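Long-range contacts in 2''-aminoglycoside nucleotidyltransferase (Klebsiella pneumoniae, PDB 4WQK), which confers resistance to kanamycin, gentamicin, tobramycin and related aminoglycosides by adenylating their 2''-hydroxyl group: residues A[14-18]-A[118-122]; A[25-30]-A[43-47]; A[30-35]-A[113-117]; A[40-44]-A[148-152]. All blocks are in the same frame, centred on the assembly; numbering follows the deposited sequence. Where two conformers were deposited one is given.

Contact 1: A[14-18]-A[118-122]; sequences LAAAD and GRPVR
R119 reaches from a tight β-hairpin, strands 114-116 and 119-121 of the C-terminal domain, to L14 and D18 on helix 5-19 of the N-terminal domain, and this one side chain carries most of the contact. From CB the chain runs extended, with CG anti to the backbone N (chi1 -172°), and spans the gap to the helix. Near its end NE comes within 3.9 Å of L14 CB. The flat group then settles over that same methylene, L14 CB lying 3.5 Å from R119 CZ, so the aliphatic root of the leucine covers one guanidinium face. At the tip NH2 forms a salt bridge with D18, 2.8 Å from R119 NH2 to D18 OD2, entering from above the carboxylate plane and not within it. The other terminal nitrogen is turned back to its own strand, where R119 NH1 donates to P120 O at 2.9 Å; held at both terminal nitrogens, the group probably has little freedom to rotate. Deeper in, L14 CD1 packs on V121 CG1 at 3.5 Å, the two side chains meeting at about a right angle. Water 1 completes the bridge, donating to D18 OD1 at 2.7 Å and accepting from R119 NH1 at 2.9 Å.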
loop_
_atom_site.group_PDB
_atom_site.type_symbol
_atom_site.label_atom_id
_atom_site.label_comp_id
_atom_site.label_asym_id
_atom_site.label_seq_id
_atom_site.Cartn_x
_atom_site.Cartn_y
_atom_site.Cartn_z
ATOM N N LEU A 14 2.106 12.334 5.705
ATOM C CA LEU A 14 0.998 12.020 6.590
ATOM C C LEU A 14 0.658 13.226 7.455
ATOM O O LEU A 14 -0.528 13.418 7.814
ATOM C CB LEU A 14 1.310 10.811 7.459
ATOM C CG LEU A 14 1.469 9.551 6.608
ATOM C CD1 LEU A 14 1.710 8.410 7.582
ATOM C CD2 LEU A 14 0.215 9.257 5.794
ATOM N N ALA A 15 1.634 14.073 7.829
ATOM C CA ALA A 15 1.331 15.290 8.602
ATOM C C ALA A 15 0.422 16.193 7.775
ATOM O O ALA A 15 -0.561 16.751 8.298
ATOM C CB ALA A 15 2.572 16.016 8.971
ATOM N N ALA A 16 0.781 16.371 6.522
ATOM C CA ALA A 16 -0.021 17.249 5.672
ATOM C C ALA A 16 -1.411 16.639 5.449
ATOM O O ALA A 16 -2.415 17.377 5.385
ATOM C CB ALA A 16 0.701 17.468 4.354
ATOM N N ALA A 17 -1.508 15.321 5.315
ATOM C CA ALA A 17 -2.804 14.674 5.102
ATOM C C ALA A 17 -3.657 14.777 6.371
ATOM O O ALA A 17 -4.824 15.109 6.314
ATOM C CB ALA A 17 -2.615 13.198 4.676
ATOM N N ASP A 18 -3.059 14.564 7.536
ATOM C CA ASP A 18 -3.803 14.720 8.782
ATOM C C ASP A 18 -4.408 16.137 8.890
ATOM O O ASP A 18 -5.530 16.318 9.359
ATOM C CB ASP A 18 -2.908 14.455 9.998
ATOM C CG ASP A 18 -2.623 12.937 10.249
ATOM O OD1 ASP A 18 -3.146 12.063 9.517
ATOM O OD2 ASP A 18 -1.916 12.677 11.286
ATOM N N GLY A 118 7.869 5.379 15.430
ATOM C CA GLY A 118 7.096 5.880 16.561
ATOM C C GLY A 118 5.768 6.501 16.228
ATOM O O GLY A 118 5.029 6.852 17.132
ATOM N N ARG A 119 5.473 6.623 14.946
ATOM C CA ARG A 119 4.251 7.296 14.496
ATOM C C ARG A 119 3.231 6.245 14.117
ATOM O O ARG A 119 3.483 5.438 13.206
ATOM C CB ARG A 119 4.513 8.148 13.245
ATOM C CG ARG A 119 3.300 9.017 12.870
ATOM C CD ARG A 119 3.400 9.450 11.440
ATOM N NE ARG A 119 2.597 10.641 11.136
ATOM C CZ ARG A 119 1.280 10.676 10.999
ATOM N NH1 ARG A 119 0.530 9.581 11.152
ATOM N NH2 ARG A 119 0.703 11.838 10.703
ATOM N N PRO A 120 2.056 6.265 14.740
ATOM C CA PRO A 120 0.995 5.377 14.226
ATOM C C PRO A 120 0.571 5.777 12.826
ATOM O O PRO A 120 0.482 6.983 12.488
ATOM C CB PRO A 120 -0.152 5.566 15.226
ATOM C CG PRO A 120 0.546 6.101 16.479
ATOM C CD PRO A 120 1.602 7.053 15.890
ATOM N N VAL A 121 0.312 4.772 11.981
ATOM C CA VAL A 121 -0.059 5.009 10.596
ATOM C C VAL A 121 -1.133 4.050 10.169
ATOM O O VAL A 121 -1.129 2.869 10.559
ATOM C CB VAL A 121 1.120 4.880 9.586
ATOM C CG1 VAL A 121 2.250 5.859 9.921
ATOM C CG2 VAL A 121 1.701 3.414 9.534
ATOM N N ARG A 122 -2.057 4.556 9.375
ATOM C CA ARG A 122 -2.967 3.676 8.640
ATOM C C ARG A 122 -2.185 2.887 7.588
ATOM O O ARG A 122 -1.357 3.425 6.871
ATOM C CB ARG A 122 -4.086 4.484 7.997
ATOM C CG ARG A 122 -5.078 5.126 8.997
ATOM C CD ARG A 122 -6.282 5.680 8.267
ATOM N NE ARG A 122 -7.328 6.195 9.172
ATOM C CZ ARG A 122 -7.490 7.482 9.460
ATOM N NH1 ARG A 122 -6.707 8.416 8.921
ATOM N NH2 ARG A 122 -8.499 7.847 10.262
HETATM O O HOH W 1 -2.251 9.652 10.297
#

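Contact 2: A[25-30]-A[43-47]. With MG (magnesium ion), chain B.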
loop_
_atom_site.group_PDB
_atom_site.type_symbol
_atom_site.label_atom_id
_atom_site.label_comp_id
_atom_site.label_asym_id
_atom_site.label_seq_id
_atom_site.Cartn_x
_atom_site.Cartn_y
_atom_site.Cartn_z
ATOM N N TRP A 25 -3.501 5.424 3.331
ATOM C CA TRP A 25 -3.008 4.128 3.820
ATOM C C TRP A 25 -1.668 3.817 3.186
ATOM O O TRP A 25 -1.530 3.874 1.960
ATOM C CB TRP A 25 -3.995 3.006 3.494
ATOM C CG TRP A 25 -5.260 3.098 4.315
ATOM C CD1 TRP A 25 -5.554 2.378 5.435
ATOM C CD2 TRP A 25 -6.394 3.954 4.059
ATOM N NE1 TRP A 25 -6.791 2.768 5.937
ATOM C CE2 TRP A 25 -7.313 3.739 5.121
ATOM C CE3 TRP A 25 -6.700 4.879 3.053
ATOM C CZ2 TRP A 25 -8.549 4.397 5.188
ATOM C CZ3 TRP A 25 -7.929 5.556 3.142
ATOM C CH2 TRP A 25 -8.815 5.303 4.201
ATOM N N ILE A 26 -0.690 3.505 4.015
ATOM C CA ILE A 26 0.550 2.934 3.460
ATOM C C ILE A 26 0.252 1.574 2.904
ATOM O O ILE A 26 -0.441 0.764 3.534
ATOM C CB ILE A 26 1.637 2.845 4.553
ATOM C CG1 ILE A 26 1.793 4.193 5.277
ATOM C CG2 ILE A 26 2.973 2.287 3.999
ATOM C CD1 ILE A 26 2.226 5.249 4.378
ATOM N N GLY A 27 0.816 1.293 1.710
ATOM C CA GLY A 27 0.636 0.024 1.016
ATOM C C GLY A 27 1.947 -0.709 0.789
ATOM O O GLY A 27 3.006 -0.215 1.192
ATOM N N GLY A 28 1.875 -1.886 0.182
ATOM C CA GLY A 28 3.068 -2.544 -0.295
ATOM C C GLY A 28 4.094 -2.821 0.801
ATOM O O GLY A 28 3.746 -3.115 1.938
ATOM N N GLY A 29 5.371 -2.752 0.436
ATOM C CA GLY A 29 6.437 -3.187 1.305
ATOM C C GLY A 29 6.499 -2.340 2.563
ATOM O O GLY A 29 6.774 -2.838 3.654
ATOM N N TRP A 30 6.248 -1.037 2.437
ATOM C CA TRP A 30 6.225 -0.209 3.642
ATOM C C TRP A 30 5.051 -0.571 4.568
ATOM O O TRP A 30 5.176 -0.427 5.777
ATOM C CB TRP A 30 6.165 1.287 3.275
ATOM C CG TRP A 30 7.525 1.926 3.296
ATOM C CD1 TRP A 30 8.224 2.385 2.228
ATOM C CD2 TRP A 30 8.348 2.126 4.446
ATOM N NE1 TRP A 30 9.435 2.899 2.652
ATOM C CE2 TRP A 30 9.530 2.766 4.011
ATOM C CE3 TRP A 30 8.185 1.854 5.804
ATOM C CZ2 TRP A 30 10.577 3.104 4.892
ATOM C CZ3 TRP A 30 9.211 2.182 6.678
ATOM C CH2 TRP A 30 10.401 2.802 6.214
ATOM N N HIS A 43 13.421 -0.097 0.551
ATOM C CA HIS A 43 12.233 -0.058 -0.325
ATOM C C HIS A 43 12.463 0.838 -1.530
ATOM O O HIS A 43 12.979 1.950 -1.384
ATOM C CB HIS A 43 11.025 0.431 0.469
ATOM C CG HIS A 43 10.683 -0.448 1.620
ATOM N ND1 HIS A 43 10.102 -1.688 1.450
ATOM C CD2 HIS A 43 10.889 -0.299 2.950
ATOM C CE1 HIS A 43 9.962 -2.261 2.632
ATOM N NE2 HIS A 43 10.409 -1.435 3.557
ATOM N N ASP A 44 12.081 0.363 -2.718
ATOM C CA ASP A 44 12.298 1.110 -3.952
ATOM C C ASP A 44 11.444 2.376 -3.996
ATOM O O ASP A 44 11.816 3.361 -4.640
ATOM C CB ASP A 44 11.961 0.253 -5.187
ATOM C CG ASP A 44 12.997 -0.822 -5.482
ATOM O OD1 ASP A 44 14.116 -0.812 -4.907
ATOM O OD2 ASP A 44 12.672 -1.680 -6.333
ATOM N N ASP A 45 10.293 2.320 -3.341
ATOM C CA ASP A 45 9.378 3.454 -3.341
ATOM C C ASP A 45 8.413 3.375 -2.168
ATOM O O ASP A 45 8.511 2.459 -1.353
ATOM C CB ASP A 45 8.618 3.534 -4.669
ATOM C CG ASP A 45 7.727 2.338 -4.920
ATOM O OD1 ASP A 45 7.378 1.600 -3.983
ATOM O OD2 ASP A 45 7.384 2.120 -6.094
ATOM N N ILE A 46 7.516 4.355 -2.065
ATOM C CA ILE A 46 6.505 4.379 -1.032
ATOM C C ILE A 46 5.151 4.185 -1.720
ATOM O O ILE A 46 4.801 4.972 -2.579
ATOM C CB ILE A 46 6.481 5.707 -0.272
ATOM C CG1 ILE A 46 7.831 5.943 0.422
ATOM C CG2 ILE A 46 5.400 5.732 0.787
ATOM C CD1 ILE A 46 8.096 7.402 0.644
ATOM N N ASP A 47 4.412 3.155 -1.331
ATOM C CA ASP A 47 3.076 2.920 -1.900
ATOM C C ASP A 47 2.014 3.529 -1.008
ATOM O O ASP A 47 2.023 3.335 0.217
ATOM C CB ASP A 47 2.824 1.435 -2.084
ATOM C CG ASP A 47 3.841 0.811 -3.052
ATOM O OD1 ASP A 47 3.633 0.829 -4.271
ATOM O OD2 ASP A 47 4.894 0.333 -2.613
HETATM MG MG MG B . 6.506 -0.164 -3.743
HETATM O O HOH W 2 5.376 0.738 0.199
HETATM O O HOH W 3 5.928 -2.310 -2.770
HETATM O O HOH W 4 7.465 -0.054 -1.640
HETATM O O HOH W 5 5.470 -1.376 -4.619
HETATM O O HOH W 6 8.058 -1.036 -4.640
#
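W30 and H43 meet ring to ring: H43 CD2 lies over one face of the indole, toward its rim and 3.5 Å from W30 CE2. The two rings meet obliquely, their planes 40° apart. Both rings are held by their polar ends, W30 NE1 giving its hydrogen bond to Q6 OE1 and H43 NE2 pairing with D33 OD2. Apolar packing continues alongside, where I46 CG1 approaches W30 CD1 at 4.0 Å, while the carbonyl oxygen of D45 lies at the indole edge.

Backbone bonding joins the strands, with G27 N donating to D47 O at 2.8 Å. Water 2 bridges further, donating to G27 O and accepting from the amides of W30 and D47. The arrangement is the signature of the nucleotidyltransferase fold: a glycine-rich turn from strand 25-27 into helix 28-36, set against an Asp-X-Asp motif on the next strand. G28 takes a positive phi of 59° in that turn, and the side chain of D47 lies close by, its OD2 4.1 Å from G28 CA.

The two aspartates of the motif also hold the metal. D45 OD1 and D47 OD2 each bind the magnesium ion at 2.0 Å from adjacent positions, and four waters complete a distorted octahedron. One of these, water 3, accepts from G29 N at 3.3 Å; another, water 4, donates to D45 O. A second magnesium ion is bound by D45, D47 and D87, the last inferred to be the proton acceptor.

Contact 3: A[30-35]-A[113-117]; sequences WAIDAR and EGVIA
R35 and E113 lie side by side and point the same way, and the arginine grips the glutamate end-on with both terminal nitrogens on a single oxygen. R35 NH2 to E113 OE1 is 2.8 Å and R35 NH1 to E113 OE1 is 3.0 Å. That oxygen sits in the guanidinium plane, but the carboxylate is turned 77° from it; NH2 uses the anti lone pair of OE1, while NH1 meets the anti side, tilted out of the carboxylate plane. The guanidinium is further fixed by backbone oxygens, NE bonding to N124 O and NH2 also to C123 O, and by a cation-pi contact with W126.

Strand 114-116, which follows E113, passes almost perpendicular to the helix, with axes 99° apart and only 6.3 Å between them at closest approach. E113 and G114 both face V121, a classic β-bulge, and G114 CA lies 3.1 Å from A34 O. The next amide uses that carbonyl, V115 N donating to A34 O at 2.9 Å, so helix 28-36 of the N-terminal domain is bonded directly to the hairpin of the C-terminal domain.

On the other side of this bond the contact is apolar. I116 carries CG1 beside its backbone N (chi1 -63°), which brings CG1 to 3.7 Å from A34 CB. Its chain then continues to the tryptophan, I116 CD1 stopping 3.9 Å from W30 CE3, with the two side chains crossing at about a right angle. Water 7 donates to V115 O, and weakly to D33 O.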
loop_
_atom_site.group_PDB
_atom_site.type_symbol
_atom_site.label_atom_id
_atom_site.label_comp_id
_atom_site.label_asym_id
_atom_site.label_seq_id
_atom_site.Cartn_x
_atom_site.Cartn_y
_atom_site.Cartn_z
ATOM N N TRP A 30 6.248 -1.037 2.437
ATOM C CA TRP A 30 6.225 -0.209 3.642
ATOM C C TRP A 30 5.051 -0.571 4.568
ATOM O O TRP A 30 5.176 -0.427 5.777
ATOM C CB TRP A 30 6.165 1.287 3.275
ATOM C CG TRP A 30 7.525 1.926 3.296
ATOM C CD1 TRP A 30 8.224 2.385 2.228
ATOM C CD2 TRP A 30 8.348 2.126 4.446
ATOM N NE1 TRP A 30 9.435 2.899 2.652
ATOM C CE2 TRP A 30 9.530 2.766 4.011
ATOM C CE3 TRP A 30 8.185 1.854 5.804
ATOM C CZ2 TRP A 30 10.577 3.104 4.892
ATOM C CZ3 TRP A 30 9.211 2.182 6.678
ATOM C CH2 TRP A 30 10.401 2.802 6.214
ATOM N N ALA A 31 3.937 -1.069 4.007
ATOM C CA ALA A 31 2.803 -1.465 4.865
ATOM C C ALA A 31 3.158 -2.680 5.688
ATOM O O ALA A 31 2.766 -2.805 6.893
ATOM C CB ALA A 31 1.560 -1.762 4.060
ATOM N N ILE A 32 3.902 -3.612 5.077
ATOM C CA ILE A 32 4.398 -4.778 5.810
ATOM C C ILE A 32 5.294 -4.331 6.986
ATOM O O ILE A 32 5.095 -4.764 8.118
ATOM C CB ILE A 32 5.175 -5.739 4.871
ATOM C CG1 ILE A 32 4.217 -6.248 3.778
ATOM C CG2 ILE A 32 5.843 -6.889 5.657
ATOM C CD1 ILE A 32 4.923 -7.029 2.675
ATOM N N ASP A 33 6.241 -3.441 6.714
ATOM C CA ASP A 33 7.158 -2.983 7.766
ATOM C C ASP A 33 6.403 -2.179 8.814
ATOM O O ASP A 33 6.719 -2.316 10.004
ATOM C CB ASP A 33 8.296 -2.155 7.168
ATOM C CG ASP A 33 9.358 -3.018 6.499
ATOM O OD1 ASP A 33 9.171 -4.271 6.334
ATOM O OD2 ASP A 33 10.421 -2.455 6.140
ATOM N N ALA A 34 5.407 -1.406 8.379
ATOM C CA ALA A 34 4.613 -0.625 9.338
ATOM C C ALA A 34 3.823 -1.560 10.277
ATOM O O ALA A 34 3.805 -1.356 11.500
ATOM C CB ALA A 34 3.738 0.321 8.611
ATOM N N ARG A 35 3.158 -2.576 9.720
ATOM C CA ARG A 35 2.414 -3.498 10.562
ATOM C C ARG A 35 3.339 -4.262 11.490
ATOM O O ARG A 35 2.977 -4.604 12.638
ATOM C CB ARG A 35 1.615 -4.494 9.701
ATOM C CG ARG A 35 0.404 -3.836 9.094
ATOM C CD ARG A 35 -0.540 -4.827 8.404
ATOM N NE ARG A 35 -1.707 -4.055 8.020
ATOM C CZ ARG A 35 -2.760 -3.841 8.802
ATOM N NH1 ARG A 35 -2.832 -4.405 10.016
ATOM N NH2 ARG A 35 -3.746 -3.062 8.367
ATOM N N GLU A 113 -3.025 0.859 12.198
ATOM C CA GLU A 113 -2.627 -0.486 12.607
ATOM C C GLU A 113 -1.146 -0.756 12.406
ATOM O O GLU A 113 -0.672 -1.907 12.531
ATOM C CB GLU A 113 -3.488 -1.503 11.819
ATOM C CG GLU A 113 -4.945 -1.445 12.281
ATOM C CD GLU A 113 -5.894 -2.418 11.555
ATOM O OE1 GLU A 113 -5.497 -3.022 10.552
ATOM O OE2 GLU A 113 -7.049 -2.549 12.015
ATOM N N GLY A 114 -0.379 0.274 12.063
ATOM C CA GLY A 114 1.061 0.121 11.935
ATOM C C GLY A 114 1.762 1.262 12.649
ATOM O O GLY A 114 1.109 2.200 13.143
ATOM N N VAL A 115 3.083 1.175 12.732
ATOM C CA VAL A 115 3.895 2.219 13.358
ATOM C C VAL A 115 5.156 2.336 12.548
ATOM O O VAL A 115 5.752 1.315 12.197
ATOM C CB VAL A 115 4.278 1.914 14.833
ATOM C CG1 VAL A 115 5.139 3.050 15.425
ATOM C CG2 VAL A 115 3.079 1.646 15.717
ATOM N N ILE A 116 5.510 3.571 12.171
ATOM C CA ILE A 116 6.770 3.852 11.485
ATOM C C ILE A 116 7.538 4.901 12.305
ATOM O O ILE A 116 7.080 6.062 12.425
ATOM C CB ILE A 116 6.526 4.358 10.049
ATOM C CG1 ILE A 116 5.821 3.285 9.200
ATOM C CG2 ILE A 116 7.875 4.818 9.415
ATOM C CD1 ILE A 116 5.439 3.763 7.786
ATOM N N ALA A 117 8.675 4.521 12.889
ATOM C CA ALA A 117 9.504 5.428 13.670
ATOM C C ALA A 117 8.657 6.170 14.704
ATOM O O ALA A 117 8.721 7.398 14.841
ATOM C CB ALA A 117 10.234 6.412 12.769
HETATM O O HOH W 7 7.957 0.451 10.809
#

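Contact 4: A[40-44]-A[148-152]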
loop_
_atom_site.group_PDB
_atom_site.type_symbol
_atom_site.label_atom_id
_atom_site.label_comp_id
_atom_site.label_asym_id
_atom_site.label_seq_id
_atom_site.Cartn_x
_atom_site.Cartn_y
_atom_site.Cartn_z
ATOM N N THR A 40 12.486 -3.728 7.560
ATOM C CA THR A 40 13.086 -5.035 7.244
ATOM C C THR A 40 13.966 -5.075 5.998
ATOM O O THR A 40 14.676 -6.063 5.770
ATOM C CB THR A 40 12.003 -6.118 7.036
ATOM O OG1 THR A 40 11.274 -5.841 5.831
ATOM C CG2 THR A 40 11.057 -6.187 8.237
ATOM N N ARG A 41 13.914 -4.018 5.200
ATOM C CA ARG A 41 14.717 -3.942 3.983
ATOM C C ARG A 41 14.618 -2.542 3.395
ATOM O O ARG A 41 13.879 -1.704 3.889
ATOM C CB ARG A 41 14.285 -4.993 2.942
ATOM C CG ARG A 41 12.916 -4.785 2.292
ATOM C CD ARG A 41 12.764 -5.749 1.124
ATOM N NE ARG A 41 11.432 -5.780 0.521
ATOM C CZ ARG A 41 11.077 -5.066 -0.545
ATOM N NH1 ARG A 41 11.945 -4.235 -1.104
ATOM N NH2 ARG A 41 9.849 -5.164 -1.040
ATOM N N LYS A 42 15.430 -2.288 2.380
ATOM C CA LYS A 42 15.367 -1.040 1.637
ATOM C C LYS A 42 14.215 -1.153 0.640
ATOM O O LYS A 42 14.058 -2.168 -0.036
ATOM C CB LYS A 42 16.702 -0.760 0.926
ATOM C CG LYS A 42 16.762 0.585 0.216
ATOM C CD LYS A 42 16.746 1.743 1.207
ATOM C CE LYS A 42 16.285 3.055 0.547
ATOM N NZ LYS A 42 15.926 4.093 1.562
ATOM N N HIS A 43 13.421 -0.097 0.551
ATOM C CA HIS A 43 12.233 -0.058 -0.325
ATOM C C HIS A 43 12.463 0.838 -1.530
ATOM O O HIS A 43 12.979 1.950 -1.384
ATOM C CB HIS A 43 11.025 0.431 0.469
ATOM C CG HIS A 43 10.683 -0.448 1.620
ATOM N ND1 HIS A 43 10.102 -1.688 1.450
ATOM C CD2 HIS A 43 10.889 -0.299 2.950
ATOM C CE1 HIS A 43 9.962 -2.261 2.632
ATOM N NE2 HIS A 43 10.409 -1.435 3.557
ATOM N N ASP A 44 12.081 0.363 -2.718
ATOM C CA ASP A 44 12.298 1.110 -3.952
ATOM C C ASP A 44 11.444 2.376 -3.996
ATOM O O ASP A 44 11.816 3.361 -4.640
ATOM C CB ASP A 44 11.961 0.253 -5.187
ATOM C CG ASP A 44 12.997 -0.822 -5.482
ATOM O OD1 ASP A 44 14.116 -0.812 -4.907
ATOM O OD2 ASP A 44 12.672 -1.680 -6.333
ATOM N N LYS A 148 13.783 -10.242 -3.096
ATOM C CA LYS A 148 13.181 -9.319 -2.128
ATOM C C LYS A 148 11.649 -9.468 -2.096
ATOM O O LYS A 148 11.031 -9.278 -1.043
ATOM C CB LYS A 148 13.555 -7.853 -2.407
ATOM C CG LYS A 148 12.990 -7.255 -3.694
ATOM C CD LYS A 148 13.696 -5.941 -4.064
ATOM C CE LYS A 148 13.483 -5.590 -5.528
ATOM N NZ LYS A 148 14.129 -4.284 -5.886
ATOM N N HIS A 149 11.039 -9.859 -3.211
ATOM C CA HIS A 149 9.586 -9.992 -3.235
ATOM C C HIS A 149 9.161 -11.295 -2.649
ATOM O O HIS A 149 8.126 -11.386 -1.969
ATOM C CB HIS A 149 9.061 -9.864 -4.644
ATOM C CG HIS A 149 9.254 -8.505 -5.210
ATOM N ND1 HIS A 149 9.077 -7.360 -4.457
ATOM C CD2 HIS A 149 9.617 -8.094 -6.446
ATOM C CE1 HIS A 149 9.315 -6.303 -5.209
ATOM N NE2 HIS A 149 9.655 -6.721 -6.417
ATOM N N ILE A 150 9.973 -12.307 -2.898
ATOM C CA ILE A 150 9.742 -13.602 -2.311
ATOM C C ILE A 150 9.805 -13.446 -0.787
ATOM O O ILE A 150 8.926 -13.930 -0.070
ATOM C CB ILE A 150 10.769 -14.598 -2.830
ATOM C CG1 ILE A 150 10.586 -14.785 -4.339
ATOM C CG2 ILE A 150 10.576 -15.955 -2.180
ATOM C CD1 ILE A 150 9.351 -15.550 -4.679
ATOM N N GLU A 151 10.800 -12.728 -0.293
ATOM C CA GLU A 151 10.948 -12.582 1.151
ATOM C C GLU A 151 9.823 -11.758 1.765
ATOM O O GLU A 151 9.343 -12.098 2.861
ATOM C CB GLU A 151 12.301 -11.955 1.493
ATOM C CG GLU A 151 13.453 -12.871 1.142
ATOM C CD GLU A 151 14.824 -12.280 1.449
ATOM O OE1 GLU A 151 14.923 -11.040 1.621
ATOM O OE2 GLU A 151 15.803 -13.061 1.513
ATOM N N SER A 152 9.408 -10.678 1.106
ATOM C CA SER A 152 8.356 -9.832 1.669
ATOM C C SER A 152 7.033 -10.605 1.671
ATOM O O SER A 152 6.263 -10.538 2.644
ATOM C CB SER A 152 8.223 -8.508 0.899
ATOM O OG SER A 152 9.178 -7.538 1.320
#
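R41 and S152 form the close-fitting half of this contact, though both were modelled in two conformers, so their bond is described for one conformer and may not be permanent. In it R41 NE donates to S152 OG at 3.0 Å and nearly straight (166°), with the hydroxyl at the guanidinium edge and in its plane; NH2 adds a weak bond to the same oxygen. The two faces of the group are met from opposite sides. K148 CB lies over one, 3.9 Å above the plane and toward the rim, and H43 ND1 lies over the centre of the other. R41 gets there with CG in the crowded position between the backbone N and the carbonyl carbon (chi1 69°) and an extended chain beyond.

The looser half faces outward. K148 crosses the arginine at about a right angle, its CD 3.8 Å from R41 NH1, and runs on to the exposed D44, where K148 NZ and D44 OD2 make a salt bridge of 3.0 Å on the syn side, tilted out of the carboxylate plane. The acid lies next to D45 of the magnesium site, so its pairing with K148 links the two domains beside the catalytic centre; kanamycin binds in the cleft between them. Around the contact, T40 is bonded to D33 of helix 28-36, the loop leads on to strand 46-51, and H149 meets the ring of Y136 on helix 126-139.

From the N terminus, helix 5-19 opens a loop of about a hundred residues: contact 1 ties it to the strand 119-121 and contains contacts 2 and 3 whole. Contact 2 closes a short loop within the N-terminal domain, from strand 25-27 to strand 46-51. Contact 3 starts at W30, where contact 2's first segment ends, and crosses it to reach strand 114-116, the hairpin partner of the strand in contact 1. Contact 4 takes up the 40-44 loop, overlapping contact 2 at H43 and D44, and crosses contacts 1 and 3 to helix 147-160. Thus three of the four join the two domains, and contact 2 holds the metal site within the N-terminal domain.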